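Local structure of mandalate racemase/muconate lactonizing enzyme (Unidentified, 4E4U) at residues Gly96-Cys101 / Gly287-Ala292; Trp231-Val236 / Thr257-Thr262. The protein probably catalyses a metal-assisted reaction on a carboxylate substrate, as other members of the mandelate racemase/muconate lactonizing family of the enolase superfamily do. All coordinates share one frame; numbering follows the deposited sequence.

Interaction 1 (Gly96-Cys101 / Gly287-Ala292); sequences GLEMAC and GGLLEA
Glu-98, midway along the 96-101 part of helix 88-109, faces Gly-288, the N-cap residue of helix 289-301, with the two CA atoms 5.4 Å apart. One helix thus presents its flank to the first turn of another, where Gly-287 and Gly-288 lead in with positive phi. The Glu-98 chain leaves with CG anti to the backbone N and bends at chi2 (-98°), which brings the carboxylate across the helix start. The carboxylate spans two successive amides: Leu-289 N donates to Glu-98 OE1 at 2.7 Å, and Leu-290 N to Glu-98 OE2 at 2.9 Å in a nearly straight bond (169°). Both donors come in on the syn side, the first tilted further from the carboxylate plane. Since Gly-288 has no side chain, OE1 of Glu-98 can lie 3.3 Å from its CA. A water accepts from the third amide, Glu-291 N, at 3.0 Å; it donates to Gly-287 O and, weakly, to Glu-98 OE2, which also receives a weak bond from Trp-102 NE1. Beside this polar patch, Met-99 CB packs on Leu-289 CD1 at 4.3 Å. Val-70 of helix 70-79 touches both Glu-98 and Leu-290. A buried carboxylate gripped by successive amides at a helix N-terminus would probably be stabilised in its ionised form, and here that pairing ties the N-terminal domain to the barrel domain.

Interaction 2 (Trp231-Val236 / Thr257-Thr262); sequences WFEEPV and TGERLT
Glu-234, the residue with the largest buried area here, reaches from just beyond the end of strand 231-233 to Arg-260, forming a salt bridge. Its chain runs extended beyond CG and brings OE2 2.9 Å from Arg-260 NE, while OE1 takes a weak bond from Arg-260 NH2. The carboxylate lies at the guanidinium edge but the two planes are 68° apart, so this two-bond pairing is twisted well away from coplanar. The Arg-260 chain bends at chi3 (-85°) to turn that edge toward Glu-234. A water adds a second tie, donating to Glu-234 OE2 at 2.7 Å and accepting from Arg-260 N and, weakly, Gly-258 N, inside the type I turn from Gly-258 to Leu-261. Nearer the backbone of the glutamate, Thr-257 OG1 lies 3.4 Å from Glu-234 CG, the side chains crossing at about a right angle. On a neighbouring subunit, Phe-82 packs on both Glu-234 and Arg-260, and Thr-83 O accepts from Arg-260 NH1. Strand 231-233 lies between the parallel strands 203-206 and 255-257, the latter reached through helix 241-249 in a beta-alpha-beta crossover; Ile-244 of that helix touches Thr-257 and Pro-235, and Leu-270 of helix 263-272 also meets Thr-257.

In the fold
Both segments of interaction 2 fall in sequence between the two segments of interaction 1; their centres lie 21 Å apart and their nearest atoms about 4 Å, without touching. Arg-285, just ahead of 287-292, bonds to Glu-259 and Thr-262, and Lys-264, just beyond 257-262, pairs with Glu-291, so the two sites are joined through short connections. Interaction 2 sits at the C-terminal ends of barrel strands, where relatives hold their metal: Glu-233 OE2 and Glu-259 OE2, two acceptors 3.1 Å apart and not hydrogen-bonded, form an acidic pair consistent with such a site, and Glu-233 OE1 is salt-bridged to Lys-164. The bound dimercaptobutanediol lies elsewhere, among Tyr-132, Cys-151, Glu-154, Asn-155 and Leu-158.

Interaction 1 (Gly96-Cys101 / Gly287-Ala292)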
loop_
_atom_site.group_PDB
_atom_site.type_symbol
_atom_site.label_atom_id
_atom_site.label_comp_id
_atom_site.label_asym_id
_atom_site.label_seq_id
_atom_site.Cartn_x
_atom_site.Cartn_y
_atom_site.Cartn_z
ATOM N N GLY A 96 -38.139 5.831 -6.430
ATOM C CA GLY A 96 -39.433 6.485 -6.506
ATOM C C GLY A 96 -40.453 5.785 -5.634
ATOM O O GLY A 96 -41.214 6.428 -4.915
ATOM N N LEU A 97 -40.482 4.456 -5.707
ATOM C CA LEU A 97 -41.421 3.690 -4.895
ATOM C C LEU A 97 -41.136 3.871 -3.408
ATOM O O LEU A 97 -42.057 4.038 -2.606
ATOM C CB LEU A 97 -41.368 2.210 -5.265
ATOM C CG LEU A 97 -41.752 1.821 -6.697
ATOM C CD1 LEU A 97 -41.531 0.330 -6.913
ATOM C CD2 LEU A 97 -43.192 2.206 -6.998
ATOM N N GLU A 98 -39.857 3.853 -3.044
ATOM C CA GLU A 98 -39.467 3.946 -1.645
ATOM C C GLU A 98 -39.787 5.325 -1.063
ATOM O O GLU A 98 -40.270 5.436 0.068
ATOM C CB GLU A 98 -37.982 3.604 -1.492
ATOM C CG GLU A 98 -37.510 3.425 -0.055
ATOM C CD GLU A 98 -36.836 4.664 0.492
ATOM O OE1 GLU A 98 -37.100 5.757 -0.055
ATOM O OE2 GLU A 98 -36.051 4.556 1.465
ATOM N N MET A 99 -39.534 6.388 -1.822
ATOM C CA MET A 99 -39.798 7.714 -1.269
ATOM C C MET A 99 -41.305 7.948 -1.136
ATOM O O MET A 99 -41.747 8.647 -0.224
ATOM C CB MET A 99 -39.103 8.833 -2.061
ATOM C CG MET A 99 -39.739 9.150 -3.406
ATOM S SD MET A 99 -38.930 10.517 -4.274
ATOM C CE MET A 99 -37.358 9.777 -4.721
ATOM N N ALA A 100 -42.096 7.338 -2.024
ATOM C CA ALA A 100 -43.555 7.371 -1.898
ATOM C C ALA A 100 -43.986 6.634 -0.631
ATOM O O ALA A 100 -44.909 7.061 0.056
ATOM C CB ALA A 100 -44.225 6.780 -3.125
ATOM N N CYS A 101 -43.301 5.540 -0.310
ATOM C CA CYS A 101 -43.539 4.859 0.962
ATOM C C CYS A 101 -43.228 5.772 2.147
ATOM O O CYS A 101 -44.003 5.823 3.097
ATOM C CB CYS A 101 -42.740 3.550 1.062
ATOM S SG CYS A 101 -43.352 2.240 -0.022
ATOM N N GLY A 287 -31.532 4.774 -4.659
ATOM C CA GLY A 287 -32.224 3.702 -3.967
ATOM C C GLY A 287 -33.293 4.169 -2.995
ATOM O O GLY A 287 -33.943 3.340 -2.344
ATOM N N GLY A 288 -33.487 5.485 -2.898
ATOM C CA GLY A 288 -34.511 6.050 -2.030
ATOM C C GLY A 288 -33.922 6.799 -0.852
ATOM O O GLY A 288 -32.708 7.005 -0.780
ATOM N N LEU A 289 -34.777 7.213 0.078
ATOM C CA LEU A 289 -34.340 8.057 1.186
ATOM C C LEU A 289 -33.493 7.331 2.224
ATOM O O LEU A 289 -32.524 7.891 2.727
ATOM C CB LEU A 289 -35.543 8.721 1.851
ATOM C CG LEU A 289 -36.085 9.912 1.066
ATOM C CD1 LEU A 289 -37.426 10.351 1.626
ATOM C CD2 LEU A 289 -35.092 11.071 1.122
ATOM N N LEU A 290 -33.845 6.098 2.564
ATOM C CA LEU A 290 -33.020 5.373 3.526
ATOM C C LEU A 290 -31.645 5.070 2.933
ATOM O O LEU A 290 -30.625 5.268 3.593
ATOM C CB LEU A 290 -33.711 4.105 4.026
ATOM C CG LEU A 290 -32.895 3.319 5.057
ATOM C CD1 LEU A 290 -32.555 4.183 6.265
ATOM C CD2 LEU A 290 -33.616 2.047 5.479
ATOM N N GLU A 291 -31.608 4.615 1.681
ATOM C CA GLU A 291 -30.326 4.388 1.029
ATOM C C GLU A 291 -29.518 5.691 0.926
ATOM O O GLU A 291 -28.302 5.693 1.117
ATOM C CB GLU A 291 -30.517 3.726 -0.337
ATOM C CG GLU A 291 -29.228 3.215 -0.973
ATOM C CD GLU A 291 -28.683 1.925 -0.370
ATOM O OE1 GLU A 291 -29.231 1.392 0.629
ATOM O OE2 GLU A 291 -27.693 1.427 -0.929
ATOM N N ALA A 292 -30.193 6.807 0.653
ATOM C CA ALA A 292 -29.497 8.095 0.618
ATOM C C ALA A 292 -28.937 8.475 1.993
ATOM O O ALA A 292 -27.832 8.991 2.099
ATOM C CB ALA A 292 -30.421 9.190 0.076
HETATM O O HOH W 1 -33.900 3.204 0.471
#

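Interaction 2 (Trp231-Val236 / Thr257-Thr262)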
loop_
_atom_site.group_PDB
_atom_site.type_symbol
_atom_site.label_atom_id
_atom_site.label_comp_id
_atom_site.label_asym_id
_atom_site.label_seq_id
_atom_site.Cartn_x
_atom_site.Cartn_y
_atom_site.Cartn_z
ATOM N N TRP A 231 -16.143 23.527 -6.239
ATOM C CA TRP A 231 -15.906 22.174 -6.722
ATOM C C TRP A 231 -15.690 22.072 -8.214
ATOM O O TRP A 231 -16.011 22.989 -8.975
ATOM C CB TRP A 231 -17.007 21.205 -6.276
ATOM C CG TRP A 231 -18.366 21.316 -6.929
ATOM C CD1 TRP A 231 -18.669 21.206 -8.261
ATOM C CD2 TRP A 231 -19.617 21.435 -6.250
ATOM N NE1 TRP A 231 -20.034 21.298 -8.452
ATOM C CE2 TRP A 231 -20.642 21.427 -7.220
ATOM C CE3 TRP A 231 -19.979 21.554 -4.900
ATOM C CZ2 TRP A 231 -21.991 21.545 -6.895
ATOM C CZ3 TRP A 231 -21.318 21.669 -4.574
ATOM C CH2 TRP A 231 -22.308 21.663 -5.567
ATOM N N PHE A 232 -15.133 20.927 -8.591
ATOM C CA PHE A 232 -14.919 20.504 -9.969
ATOM C C PHE A 232 -15.757 19.229 -10.075
ATOM O O PHE A 232 -15.433 18.209 -9.448
ATOM C CB PHE A 232 -13.426 20.242 -10.142
ATOM C CG PHE A 232 -12.983 19.838 -11.536
ATOM C CD1 PHE A 232 -13.826 19.885 -12.641
ATOM C CD2 PHE A 232 -11.680 19.390 -11.721
ATOM C CE1 PHE A 232 -13.352 19.508 -13.906
ATOM C CE2 PHE A 232 -11.220 19.018 -12.969
ATOM C CZ PHE A 232 -12.054 19.076 -14.059
ATOM N N GLU A 233 -16.865 19.314 -10.810
ATOM C CA GLU A 233 -17.884 18.264 -10.850
ATOM C C GLU A 233 -17.576 17.217 -11.914
ATOM O O GLU A 233 -17.149 17.568 -13.011
ATOM C CB GLU A 233 -19.231 18.913 -11.179
ATOM C CG GLU A 233 -20.431 17.984 -11.188
ATOM C CD GLU A 233 -21.741 18.726 -10.960
ATOM O OE1 GLU A 233 -21.730 19.780 -10.291
ATOM O OE2 GLU A 233 -22.790 18.242 -11.428
ATOM N N GLU A 234 -17.806 15.940 -11.600
ATOM C CA GLU A 234 -17.681 14.855 -12.585
ATOM C C GLU A 234 -16.544 15.078 -13.586
ATOM O O GLU A 234 -16.785 15.220 -14.789
ATOM C CB GLU A 234 -18.992 14.681 -13.361
ATOM C CG GLU A 234 -20.158 14.142 -12.556
ATOM C CD GLU A 234 -21.110 13.364 -13.436
ATOM O OE1 GLU A 234 -21.618 13.944 -14.418
ATOM O OE2 GLU A 234 -21.319 12.162 -13.188
ATOM N N PRO A 235 -15.298 15.118 -13.099
ATOM C CA PRO A 235 -14.222 15.446 -14.041
ATOM C C PRO A 235 -14.003 14.371 -15.099
ATOM O O PRO A 235 -13.505 14.689 -16.173
ATOM C CB PRO A 235 -12.988 15.588 -13.137
ATOM C CG PRO A 235 -13.368 14.899 -11.849
ATOM C CD PRO A 235 -14.836 15.095 -11.701
ATOM N N VAL A 236 -14.390 13.133 -14.804
ATOM C CA VAL A 236 -14.220 12.016 -15.722
ATOM C C VAL A 236 -15.513 11.199 -15.700
ATOM O O VAL A 236 -16.343 11.379 -14.805
ATOM C CB VAL A 236 -13.020 11.123 -15.316
ATOM C CG1 VAL A 236 -11.726 11.933 -15.288
ATOM C CG2 VAL A 236 -13.275 10.451 -13.976
ATOM N N THR A 257 -18.917 14.561 -7.133
ATOM C CA THR A 257 -19.497 13.657 -8.106
ATOM C C THR A 257 -20.613 12.843 -7.482
ATOM O O THR A 257 -20.786 12.845 -6.264
ATOM C CB THR A 257 -18.428 12.727 -8.718
ATOM O OG1 THR A 257 -18.903 12.238 -9.972
ATOM C CG2 THR A 257 -18.085 11.570 -7.772
ATOM N N GLY A 258 -21.362 12.127 -8.310
ATOM C CA GLY A 258 -22.295 11.154 -7.780
ATOM C C GLY A 258 -23.648 11.069 -8.434
ATOM O O GLY A 258 -24.404 10.140 -8.139
ATOM N N GLU A 259 -23.981 12.009 -9.316
ATOM C CA GLU A 259 -25.332 12.003 -9.880
ATOM C C GLU A 259 -25.601 10.792 -10.764
ATOM O O GLU A 259 -26.756 10.469 -11.032
ATOM C CB GLU A 259 -25.617 13.275 -10.663
ATOM C CG GLU A 259 -24.979 13.321 -12.027
ATOM C CD GLU A 259 -25.013 14.713 -12.601
ATOM O OE1 GLU A 259 -25.754 14.945 -13.578
ATOM O OE2 GLU A 259 -24.303 15.584 -12.052
ATOM N N ARG A 260 -24.539 10.116 -11.207
ATOM C CA ARG A 260 -24.689 8.918 -12.030
ATOM C C ARG A 260 -24.311 7.644 -11.288
ATOM O O ARG A 260 -24.184 6.586 -11.903
ATOM C CB ARG A 260 -23.888 9.050 -13.326
ATOM C CG ARG A 260 -24.481 10.078 -14.261
ATOM C CD ARG A 260 -23.740 10.129 -15.557
ATOM N NE ARG A 260 -22.567 10.986 -15.496
ATOM C CZ ARG A 260 -21.689 11.110 -16.483
ATOM N NH1 ARG A 260 -21.785 10.338 -17.568
ATOM N NH2 ARG A 260 -20.698 11.983 -16.372
ATOM N N LEU A 261 -24.150 7.744 -9.968
ATOM C CA LEU A 261 -23.866 6.578 -9.128
ATOM C C LEU A 261 -25.122 6.160 -8.377
ATOM O O LEU A 261 -26.058 6.948 -8.219
ATOM C CB LEU A 261 -22.734 6.883 -8.144
ATOM C CG LEU A 261 -21.444 7.408 -8.784
ATOM C CD1 LEU A 261 -20.358 7.525 -7.717
ATOM C CD2 LEU A 261 -20.971 6.543 -9.942
ATOM N N THR A 262 -25.143 4.924 -7.910
ATOM C CA THR A 262 -26.310 4.423 -7.211
ATOM C C THR A 262 -25.909 3.406 -6.148
ATOM O O THR A 262 -24.969 2.632 -6.342
ATOM C CB THR A 262 -27.336 3.808 -8.193
ATOM O OG1 THR A 262 -28.501 3.410 -7.463
ATOM C CG2 THR A 262 -26.743 2.613 -8.954
HETATM O O HOH W 2 -21.595 10.649 -10.967
#